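Local coordinates for histone-lysine N-methyltransferase, H3 lysine-9 specific SUVH6 (Arabidopsis thaliana, PDB 6A5K), which methylates histone H3 (the H3K9 mark) using S-adenosylmethionine and probably binds methylated non-CG DNA through its SRA domain, at residues D399-D404 / D442-G447; K266-T271 / G450-H455; V274-P279 / G384-D389. The protein carries 1 engineered substitution. All blocks are in the same frame, centred on the assembly; numbering follows the deposited sequence.

Interaction 1. Residues D399-D404 / D442-G447; sequences DEYLFD and DAASKG. With SAM (S-adenosylmethionine), chain F.
The Tyr401 ring is set between Ala444 and the bound S-adenosylmethionine: Ala444 CA and Ala443 O approach it obliquely from the protein, the cofactor methyl CE does the same from the ligand, and the cofactor carboxylate oxygen O lies at its edge, in the ring plane. Tyr401 OH donates to that oxygen over 2.6 Å. With CG anti to the carbonyl carbon (chi1 -60°), Tyr401 starts toward 442-447 at CB, while its far end leads off to the cofactor; Tyr401 CB packs closest on Ala444, 3.9 Å from its CB. The backbones meet where Ala443 N donates to Tyr401 O, 2.8 Å and almost straight at 172°. One residue along, Leu402 pairs with Asp442 as an antiparallel non-hydrogen-bonded pair in the three-stranded sheet of the SET domain, and Leu402 CD2 rests 3.7 Å from Asp442 CG. The carboxylate there is occupied on both oxygens: OD1 takes Ala444 N in an Asx turn (2.9 Å), and OD2 is bonded by Asn398 ND2. Glu400 faces the ligand; its chain is extended beyond CG, and the single oxygen OE2 accepts from both ribose hydroxyls, 2.8 Å from SAM O3' and 2.8 Å from SAM O2'. The two neighbouring residues thus hold different parts of the cofactor, Glu400 the ribose and Tyr401 the amino-acid carboxylate. A carboxylate on Glu400 would suit a diol that donates twice to one oxygen, and the Tyr401 phenol an accepting carboxylate, so the residues just ahead of strand 402-406 meet the cofactor with complementary polarity.

Interaction 2. Residues K266-T271 / G450-H455; sequences KPPLFT and GRFINH. With SAM (S-adenosylmethionine), chain F.
Phe270 stacks on Arg451 and meets the Phe452 ring, bringing the Pre-SET segment 266-271 against the start of the SET-domain motif that runs into the Asn-His-Ser-Cys sequence of the cofactor-binding pseudoknot. Phe270 CG sits between its backbone N and carbonyl carbon, the crowded position (chi1 74°), and Arg451 CG takes the same place on its own backbone. The Arg451 chain then bends at chi3, and its guanidinium comes to lie flat on the Phe270 ring, planes 6° apart and centres 4.3 Å apart, the two side chains sliding past each other in opposite directions. This is a cation-pi stack, extended by a CH-pi contact: Arg451 CD stands 3.8 Å from the Phe270 centroid, over the same face. Arg451 NE is bonded to Ala443 O, which helps fix the group's rotation, and Tyr401 makes a further cation-pi contact with it. Phe452 comes tip to tip with Phe270, its edge directed toward the Phe270 face in an offset edge-to-face pair, planes at 71°, its CZ 3.6 Å from Phe270 CE1. Pro268 meets the edge of Phe452 tip to tip, CG 3.5 Å from CE2. Trp365 and Ile357 pack on Phe452 as well. Beyond Phe452, residues 454-455 bind S-adenosylmethionine: Asn454 OD1 accepts from SAM N, His455 N donates to SAM N7 (3.0 Å), and His455 O accepts from SAM N6. In a close approach consistent with the methyl CH...O contacts of SET enzymes, Arg451 O lies 2.9 Å from the transferable methyl carbon, SAM CE.

Interaction 3. Residues V274-P279 / G384-D389; sequences VKLIYP and GELLED
Ile277 joins the Pre-SET segment 274-279 to the SET domain by a single backbone bridge to Glu385, on strand 385-388, an outer strand of the three-stranded sheet; the two segments run in the same direction. Both backbone polar groups of Ile277 are used: its N donates to Gly384 O over 3.2 Å, nearly straight at 173° but tilted from the carbonyl plane, and its O receives Leu386 N over 2.8 Å. Leu386 supplies most of the apolar contact. Its CD2 touches Leu276 CD2 at 3.6 Å, the two side chains crossing obliquely; the Leu386 side chain also lies beside that of Tyr278, CD2 nearest to CE1. Pro279 crosses Leu386 at about a right angle, with CD against Leu386 CB, while its CG comes 3.3 Å from Leu386 O. Ile277 and Glu385 lie side by side and point the same way; Ile277 CG1 is anti to the carbonyl carbon (chi1 -56°), and CD1 beyond it meets Glu385 CG at 3.8 Å. Leu386 also packs on Ile441 of strand 436-442, and His477 touches both Leu276 and Tyr278. The conventional hydrogen bonds between the segments are both main-chain, supplemented by a Glu385 CA-H...O contact to Ile277 O; the side chains add apolar packing. The Glu385 carboxylate makes long, weak ion pairs with Lys446 and Arg395, and Gly384 N is buried without a partner, a probable small cost.

Interactions 1 and 2 border the same S-adenosylmethionine, their centres about 9 Å apart: residues 399-404 hold its ribose and carboxylate, residues 450-455 its amino group and adenine. They are joined directly, and Ser445 O, 2.9 Å from Thr271 N, ties the Pre-SET segment to the SET domain beside the pocket. Interaction 3 is a second such tie, farther from the ligand: Gly384 is about 12 Å from the S-adenosylmethionine. Its centre is about 10 Å from that of interaction 1 and about 17 Å from that of interaction 2. Glu385 O, 2.9 Å from Asp442 N, connects it to interaction 1 through their shared sheet.

Interaction 1. Residues D399-D404 / D442-G447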
# COMPACT_ATOMS: atom_id res chain seq x y z
N ASP A 399 6.05 -8.46 -26.94
CA ASP A 399 5.08 -9.26 -26.19
C ASP A 399 5.23 -9.11 -24.68
O ASP A 399 4.26 -9.29 -23.95
CB ASP A 399 5.19 -10.74 -26.56
CG ASP A 399 6.39 -11.42 -25.92
OD1 ASP A 399 7.43 -11.55 -26.60
OD2 ASP A 399 6.29 -11.84 -24.75
N GLU A 400 6.43 -8.77 -24.21
CA GLU A 400 6.65 -8.67 -22.77
C GLU A 400 6.23 -7.32 -22.20
O GLU A 400 6.27 -7.13 -20.99
CB GLU A 400 8.12 -8.95 -22.44
CG GLU A 400 8.50 -10.41 -22.58
CD GLU A 400 9.87 -10.71 -22.02
OE1 GLU A 400 10.87 -10.19 -22.56
OE2 GLU A 400 9.95 -11.47 -21.03
N TYR A 401 5.80 -6.40 -23.06
CA TYR A 401 5.46 -5.05 -22.61
C TYR A 401 4.11 -4.58 -23.13
O TYR A 401 3.94 -3.42 -23.49
CB TYR A 401 6.57 -4.07 -23.01
CG TYR A 401 7.89 -4.44 -22.40
CD1 TYR A 401 8.15 -4.18 -21.05
CD2 TYR A 401 8.88 -5.08 -23.14
CE1 TYR A 401 9.36 -4.53 -20.47
CE2 TYR A 401 10.09 -5.43 -22.57
CZ TYR A 401 10.32 -5.16 -21.23
OH TYR A 401 11.52 -5.51 -20.66
N LEU A 402 3.15 -5.50 -23.17
CA LEU A 402 1.80 -5.18 -23.60
C LEU A 402 0.84 -5.18 -22.41
O LEU A 402 0.85 -6.10 -21.60
CB LEU A 402 1.31 -6.19 -24.65
CG LEU A 402 2.13 -6.34 -25.93
CD1 LEU A 402 1.51 -7.41 -26.81
CD2 LEU A 402 2.23 -5.00 -26.66
N PHE A 403 0.04 -4.13 -22.30
CA PHE A 403 -1.08 -4.13 -21.35
C PHE A 403 -2.38 -4.23 -22.13
O PHE A 403 -2.77 -3.30 -22.82
CB PHE A 403 -1.09 -2.87 -20.47
CG PHE A 403 -2.05 -2.96 -19.32
CD1 PHE A 403 -3.40 -2.69 -19.49
CD2 PHE A 403 -1.60 -3.32 -18.05
CE1 PHE A 403 -4.29 -2.77 -18.42
CE2 PHE A 403 -2.48 -3.41 -16.98
CZ PHE A 403 -3.83 -3.12 -17.17
N ASP A 404 -3.03 -5.38 -22.01
CA ASP A 404 -4.31 -5.62 -22.67
C ASP A 404 -5.41 -4.90 -21.88
O ASP A 404 -5.70 -5.27 -20.75
CB ASP A 404 -4.57 -7.13 -22.75
CG ASP A 404 -5.79 -7.49 -23.59
OD1 ASP A 404 -6.81 -6.77 -23.55
OD2 ASP A 404 -5.72 -8.51 -24.30
N ASP A 442 1.24 -0.68 -25.87
CA ASP A 442 2.54 -1.26 -26.18
C ASP A 442 3.63 -0.36 -25.62
O ASP A 442 3.86 0.73 -26.14
CB ASP A 442 2.69 -1.43 -27.70
CG ASP A 442 4.02 -2.07 -28.11
OD1 ASP A 442 4.91 -2.24 -27.26
OD2 ASP A 442 4.17 -2.40 -29.30
N ALA A 443 4.31 -0.83 -24.58
CA ALA A 443 5.37 -0.05 -23.95
C ALA A 443 6.77 -0.61 -24.24
O ALA A 443 7.72 -0.29 -23.52
CB ALA A 443 5.14 0.03 -22.44
N ALA A 444 6.90 -1.43 -25.28
CA ALA A 444 8.17 -2.10 -25.56
C ALA A 444 9.23 -1.13 -26.06
O ALA A 444 10.36 -1.14 -25.59
CB ALA A 444 7.98 -3.21 -26.57
N SER A 445 8.85 -0.29 -27.02
CA SER A 445 9.78 0.66 -27.63
C SER A 445 9.73 2.00 -26.91
O SER A 445 10.77 2.60 -26.62
CB SER A 445 9.45 0.87 -29.11
OG SER A 445 9.72 -0.30 -29.87
N LYS A 446 8.51 2.45 -26.63
CA LYS A 446 8.28 3.73 -25.97
C LYS A 446 7.34 3.52 -24.79
O LYS A 446 6.22 3.03 -24.97
CB LYS A 446 7.68 4.74 -26.95
CG LYS A 446 8.46 4.87 -28.25
CD LYS A 446 7.84 5.90 -29.18
CE LYS A 446 8.28 5.69 -30.62
NZ LYS A 446 7.86 4.35 -31.13
N GLY A 447 7.78 3.87 -23.59
CA GLY A 447 6.95 3.71 -22.41
C GLY A 447 7.53 4.40 -21.19
O GLY A 447 8.63 4.97 -21.26
N SAM F . 10.99 -7.79 -15.41
CA SAM F . 10.78 -6.96 -16.61
C SAM F . 12.07 -6.33 -17.14
O SAM F . 12.03 -5.50 -18.06
OXT SAM F . 13.17 -6.63 -16.66
CB SAM F . 9.75 -5.86 -16.33
CG SAM F . 8.33 -6.41 -16.39
SD SAM F . 7.98 -6.88 -18.10
CE SAM F . 6.51 -5.90 -18.34
C5' SAM F . 7.20 -8.49 -18.00
C4' SAM F . 8.24 -9.59 -17.97
O4' SAM F . 8.84 -9.65 -16.68
C3' SAM F . 7.61 -10.95 -18.22
O3' SAM F . 7.58 -11.26 -19.59
C2' SAM F . 8.55 -11.86 -17.46
O2' SAM F . 9.69 -12.07 -18.26
C1' SAM F . 8.98 -11.00 -16.29
N9 SAM F . 8.10 -11.26 -15.13
C8 SAM F . 7.24 -10.38 -14.53
N7 SAM F . 6.62 -11.02 -13.50
C5 SAM F . 7.06 -12.30 -13.45
C6 SAM F . 6.77 -13.37 -12.62
N6 SAM F . 5.89 -13.26 -11.63
N1 SAM F . 7.39 -14.58 -12.84
C2 SAM F . 8.32 -14.72 -13.86
N3 SAM F . 8.61 -13.65 -14.68
C4 SAM F . 8.00 -12.45 -14.47

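Interaction 2. Residues K266-T271 / G450-H455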
# COMPACT_ATOMS: atom_id res chain seq x y z
N LYS A 266 22.90 -3.36 -16.80
CA LYS A 266 22.36 -2.00 -16.76
C LYS A 266 20.94 -2.05 -17.28
O LYS A 266 20.56 -3.04 -17.90
CB LYS A 266 23.23 -1.04 -17.58
CG LYS A 266 24.36 -0.39 -16.78
CD LYS A 266 25.38 -1.42 -16.32
CE LYS A 266 26.51 -0.78 -15.53
NZ LYS A 266 27.53 -1.80 -15.14
N PRO A 267 20.13 -1.01 -17.01
CA PRO A 267 18.72 -1.05 -17.44
C PRO A 267 18.57 -1.22 -18.95
O PRO A 267 19.42 -0.75 -19.70
CB PRO A 267 18.17 0.30 -16.99
CG PRO A 267 19.06 0.72 -15.88
CD PRO A 267 20.42 0.20 -16.22
N PRO A 268 17.50 -1.91 -19.38
CA PRO A 268 17.31 -2.20 -20.81
C PRO A 268 17.04 -0.96 -21.64
O PRO A 268 16.64 0.09 -21.13
CB PRO A 268 16.09 -3.13 -20.81
CG PRO A 268 15.35 -2.78 -19.58
CD PRO A 268 16.40 -2.44 -18.56
N LEU A 269 17.28 -1.10 -22.94
CA LEU A 269 17.16 0.00 -23.87
C LEU A 269 15.70 0.24 -24.23
O LEU A 269 14.99 -0.70 -24.56
CB LEU A 269 17.99 -0.30 -25.12
CG LEU A 269 17.99 0.68 -26.29
CD1 LEU A 269 18.67 1.97 -25.86
CD2 LEU A 269 18.71 0.06 -27.47
N PHE A 270 15.27 1.50 -24.13
CA PHE A 270 13.94 1.92 -24.56
C PHE A 270 13.85 3.44 -24.51
O PHE A 270 14.68 4.09 -23.88
CB PHE A 270 12.83 1.29 -23.68
CG PHE A 270 12.73 1.89 -22.31
CD1 PHE A 270 13.63 1.54 -21.31
CD2 PHE A 270 11.73 2.80 -22.00
CE1 PHE A 270 13.55 2.10 -20.05
CE2 PHE A 270 11.63 3.36 -20.74
CZ PHE A 270 12.54 3.00 -19.76
N THR A 271 12.85 4.00 -25.17
CA THR A 271 12.64 5.45 -25.14
C THR A 271 11.62 5.82 -24.07
O THR A 271 10.46 5.42 -24.13
CB THR A 271 12.16 5.98 -26.51
OG1 THR A 271 13.09 5.58 -27.52
CG2 THR A 271 12.04 7.50 -26.50
N GLY A 450 6.02 2.27 -15.75
CA GLY A 450 5.01 1.23 -15.63
C GLY A 450 5.37 -0.06 -16.33
O GLY A 450 4.94 -1.14 -15.90
N ARG A 451 6.18 0.03 -17.39
CA ARG A 451 6.58 -1.16 -18.14
C ARG A 451 7.41 -2.12 -17.28
O ARG A 451 7.57 -3.28 -17.63
CB ARG A 451 7.38 -0.77 -19.40
CG ARG A 451 8.83 -0.36 -19.11
CD ARG A 451 9.48 0.41 -20.27
NE ARG A 451 9.65 -0.39 -21.49
CZ ARG A 451 10.59 -1.31 -21.66
NH1 ARG A 451 11.45 -1.58 -20.68
NH2 ARG A 451 10.67 -1.98 -22.80
N PHE A 452 7.93 -1.65 -16.15
CA PHE A 452 8.83 -2.48 -15.35
C PHE A 452 8.16 -3.17 -14.17
O PHE A 452 8.79 -3.97 -13.48
CB PHE A 452 10.01 -1.63 -14.84
CG PHE A 452 11.00 -1.28 -15.90
CD1 PHE A 452 11.15 0.03 -16.32
CD2 PHE A 452 11.80 -2.26 -16.47
CE1 PHE A 452 12.08 0.36 -17.30
CE2 PHE A 452 12.74 -1.94 -17.44
CZ PHE A 452 12.87 -0.63 -17.86
N ILE A 453 6.88 -2.88 -13.93
CA ILE A 453 6.17 -3.49 -12.80
C ILE A 453 5.88 -4.97 -13.08
O ILE A 453 5.26 -5.32 -14.09
CB ILE A 453 4.84 -2.76 -12.49
CG1 ILE A 453 5.10 -1.28 -12.20
CG2 ILE A 453 4.12 -3.42 -11.30
CD1 ILE A 453 3.83 -0.45 -12.12
N ASN A 454 6.37 -5.84 -12.20
CA ASN A 454 6.25 -7.28 -12.39
C ASN A 454 4.89 -7.84 -11.95
O ASN A 454 4.11 -7.15 -11.32
CB ASN A 454 7.37 -8.00 -11.63
CG ASN A 454 8.71 -7.90 -12.35
OD1 ASN A 454 8.76 -7.89 -13.57
ND2 ASN A 454 9.80 -7.81 -11.58
N HIS A 455 4.63 -9.09 -12.30
CA HIS A 455 3.41 -9.75 -11.87
C HIS A 455 3.56 -10.39 -10.49
O HIS A 455 4.63 -10.92 -10.16
CB HIS A 455 3.00 -10.84 -12.87
CG HIS A 455 2.04 -11.84 -12.30
ND1 HIS A 455 0.68 -11.62 -12.28
CD2 HIS A 455 2.24 -13.03 -11.68
CE1 HIS A 455 0.07 -12.65 -11.70
NE2 HIS A 455 1.00 -13.51 -11.33
N SAM F . 10.99 -7.79 -15.41
CA SAM F . 10.78 -6.96 -16.61
C SAM F . 12.07 -6.33 -17.14
O SAM F . 12.03 -5.50 -18.06
OXT SAM F . 13.17 -6.63 -16.66
CB SAM F . 9.75 -5.86 -16.33
CG SAM F . 8.33 -6.41 -16.39
SD SAM F . 7.98 -6.88 -18.10
CE SAM F . 6.51 -5.90 -18.34
C5' SAM F . 7.20 -8.49 -18.00
C4' SAM F . 8.24 -9.59 -17.97
O4' SAM F . 8.84 -9.65 -16.68
C3' SAM F . 7.61 -10.95 -18.22
O3' SAM F . 7.58 -11.26 -19.59
C2' SAM F . 8.55 -11.86 -17.46
O2' SAM F . 9.69 -12.07 -18.26
C1' SAM F . 8.98 -11.00 -16.29
N9 SAM F . 8.10 -11.26 -15.13
C8 SAM F . 7.24 -10.38 -14.53
N7 SAM F . 6.62 -11.02 -13.50
C5 SAM F . 7.06 -12.30 -13.45
C6 SAM F . 6.77 -13.37 -12.62
N6 SAM F . 5.89 -13.26 -11.63
N1 SAM F . 7.39 -14.58 -12.84
C2 SAM F . 8.32 -14.72 -13.86
N3 SAM F . 8.61 -13.65 -14.68
C4 SAM F . 8.00 -12.45 -14.47

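Interaction 3. Residues V274-P279 / G384-D389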
# COMPACT_ATOMS: atom_id res chain seq x y z
N VAL A 274 6.49 10.11 -21.11
CA VAL A 274 5.50 10.42 -20.08
C VAL A 274 4.12 10.66 -20.70
O VAL A 274 3.14 10.88 -20.00
CB VAL A 274 5.89 11.67 -19.25
CG1 VAL A 274 7.33 11.56 -18.77
CG2 VAL A 274 5.71 12.93 -20.07
N LYS A 275 4.05 10.60 -22.03
CA LYS A 275 2.78 10.85 -22.71
C LYS A 275 2.33 9.67 -23.56
O LYS A 275 3.12 9.03 -24.25
CB LYS A 275 2.89 12.11 -23.59
CG LYS A 275 3.21 13.37 -22.80
CD LYS A 275 2.10 14.40 -22.94
CE LYS A 275 2.55 15.59 -23.77
NZ LYS A 275 1.82 16.84 -23.40
N LEU A 276 1.03 9.39 -23.51
CA LEU A 276 0.45 8.35 -24.35
C LEU A 276 0.60 8.71 -25.82
O LEU A 276 0.49 9.87 -26.21
CB LEU A 276 -1.02 8.13 -24.01
CG LEU A 276 -1.31 7.37 -22.72
CD1 LEU A 276 -2.81 7.43 -22.41
CD2 LEU A 276 -0.84 5.93 -22.85
N ILE A 277 0.86 7.70 -26.64
CA ILE A 277 0.91 7.90 -28.08
C ILE A 277 -0.35 7.32 -28.71
O ILE A 277 -0.59 6.11 -28.66
CB ILE A 277 2.16 7.26 -28.69
CG1 ILE A 277 3.40 7.82 -28.00
CG2 ILE A 277 2.20 7.49 -30.21
CD1 ILE A 277 4.66 7.06 -28.31
N TYR A 278 -1.17 8.20 -29.27
CA TYR A 278 -2.44 7.81 -29.87
C TYR A 278 -2.28 7.58 -31.36
O TYR A 278 -1.48 8.24 -32.02
CB TYR A 278 -3.50 8.89 -29.64
CG TYR A 278 -3.98 9.04 -28.21
CD1 TYR A 278 -4.98 8.22 -27.70
CD2 TYR A 278 -3.45 10.01 -27.37
CE1 TYR A 278 -5.43 8.36 -26.40
CE2 TYR A 278 -3.89 10.16 -26.07
CZ TYR A 278 -4.88 9.33 -25.59
OH TYR A 278 -5.32 9.47 -24.29
N PRO A 279 -3.06 6.63 -31.91
CA PRO A 279 -3.24 6.68 -33.36
C PRO A 279 -3.99 7.96 -33.70
O PRO A 279 -4.64 8.53 -32.82
CB PRO A 279 -4.07 5.42 -33.67
CG PRO A 279 -3.94 4.55 -32.45
CD PRO A 279 -3.76 5.49 -31.30
N GLY A 384 2.43 4.05 -22.93
CA GLY A 384 3.04 3.47 -24.11
C GLY A 384 2.26 3.92 -25.34
O GLY A 384 1.55 4.92 -25.30
N GLU A 385 2.38 3.17 -26.44
CA GLU A 385 1.61 3.48 -27.65
C GLU A 385 0.29 2.73 -27.62
O GLU A 385 0.27 1.51 -27.45
CB GLU A 385 2.39 3.10 -28.91
CG GLU A 385 3.89 3.33 -28.87
CD GLU A 385 4.57 2.88 -30.16
OE1 GLU A 385 4.03 3.14 -31.25
OE2 GLU A 385 5.65 2.25 -30.08
N LEU A 386 -0.82 3.45 -27.79
CA LEU A 386 -2.14 2.83 -27.94
C LEU A 386 -2.25 2.15 -29.30
O LEU A 386 -2.04 2.79 -30.33
CB LEU A 386 -3.26 3.87 -27.81
CG LEU A 386 -3.91 4.16 -26.45
CD1 LEU A 386 -4.24 2.87 -25.72
CD2 LEU A 386 -3.05 5.08 -25.60
N LEU A 387 -2.61 0.87 -29.30
CA LEU A 387 -2.74 0.11 -30.54
C LEU A 387 -4.00 -0.74 -30.53
O LEU A 387 -4.42 -1.22 -29.49
CB LEU A 387 -1.53 -0.82 -30.74
CG LEU A 387 -0.12 -0.25 -30.89
CD1 LEU A 387 0.89 -1.38 -30.99
CD2 LEU A 387 -0.03 0.68 -32.10
N GLU A 388 -4.62 -0.92 -31.70
CA GLU A 388 -5.59 -2.00 -31.87
C GLU A 388 -4.91 -3.31 -31.48
O GLU A 388 -3.72 -3.49 -31.76
CB GLU A 388 -6.09 -2.09 -33.31
CG GLU A 388 -6.68 -0.81 -33.86
CD GLU A 388 -7.08 -0.94 -35.32
OE1 GLU A 388 -8.25 -0.64 -35.65
OE2 GLU A 388 -6.23 -1.34 -36.14
N ASP A 389 -5.66 -4.21 -30.85
CA ASP A 389 -5.11 -5.51 -30.44
C ASP A 389 -4.39 -6.22 -31.58
O ASP A 389 -3.30 -6.74 -31.40
CB ASP A 389 -6.21 -6.43 -29.88
CG ASP A 389 -6.68 -6.01 -28.50
OD1 ASP A 389 -6.00 -5.20 -27.84
OD2 ASP A 389 -7.74 -6.52 -28.07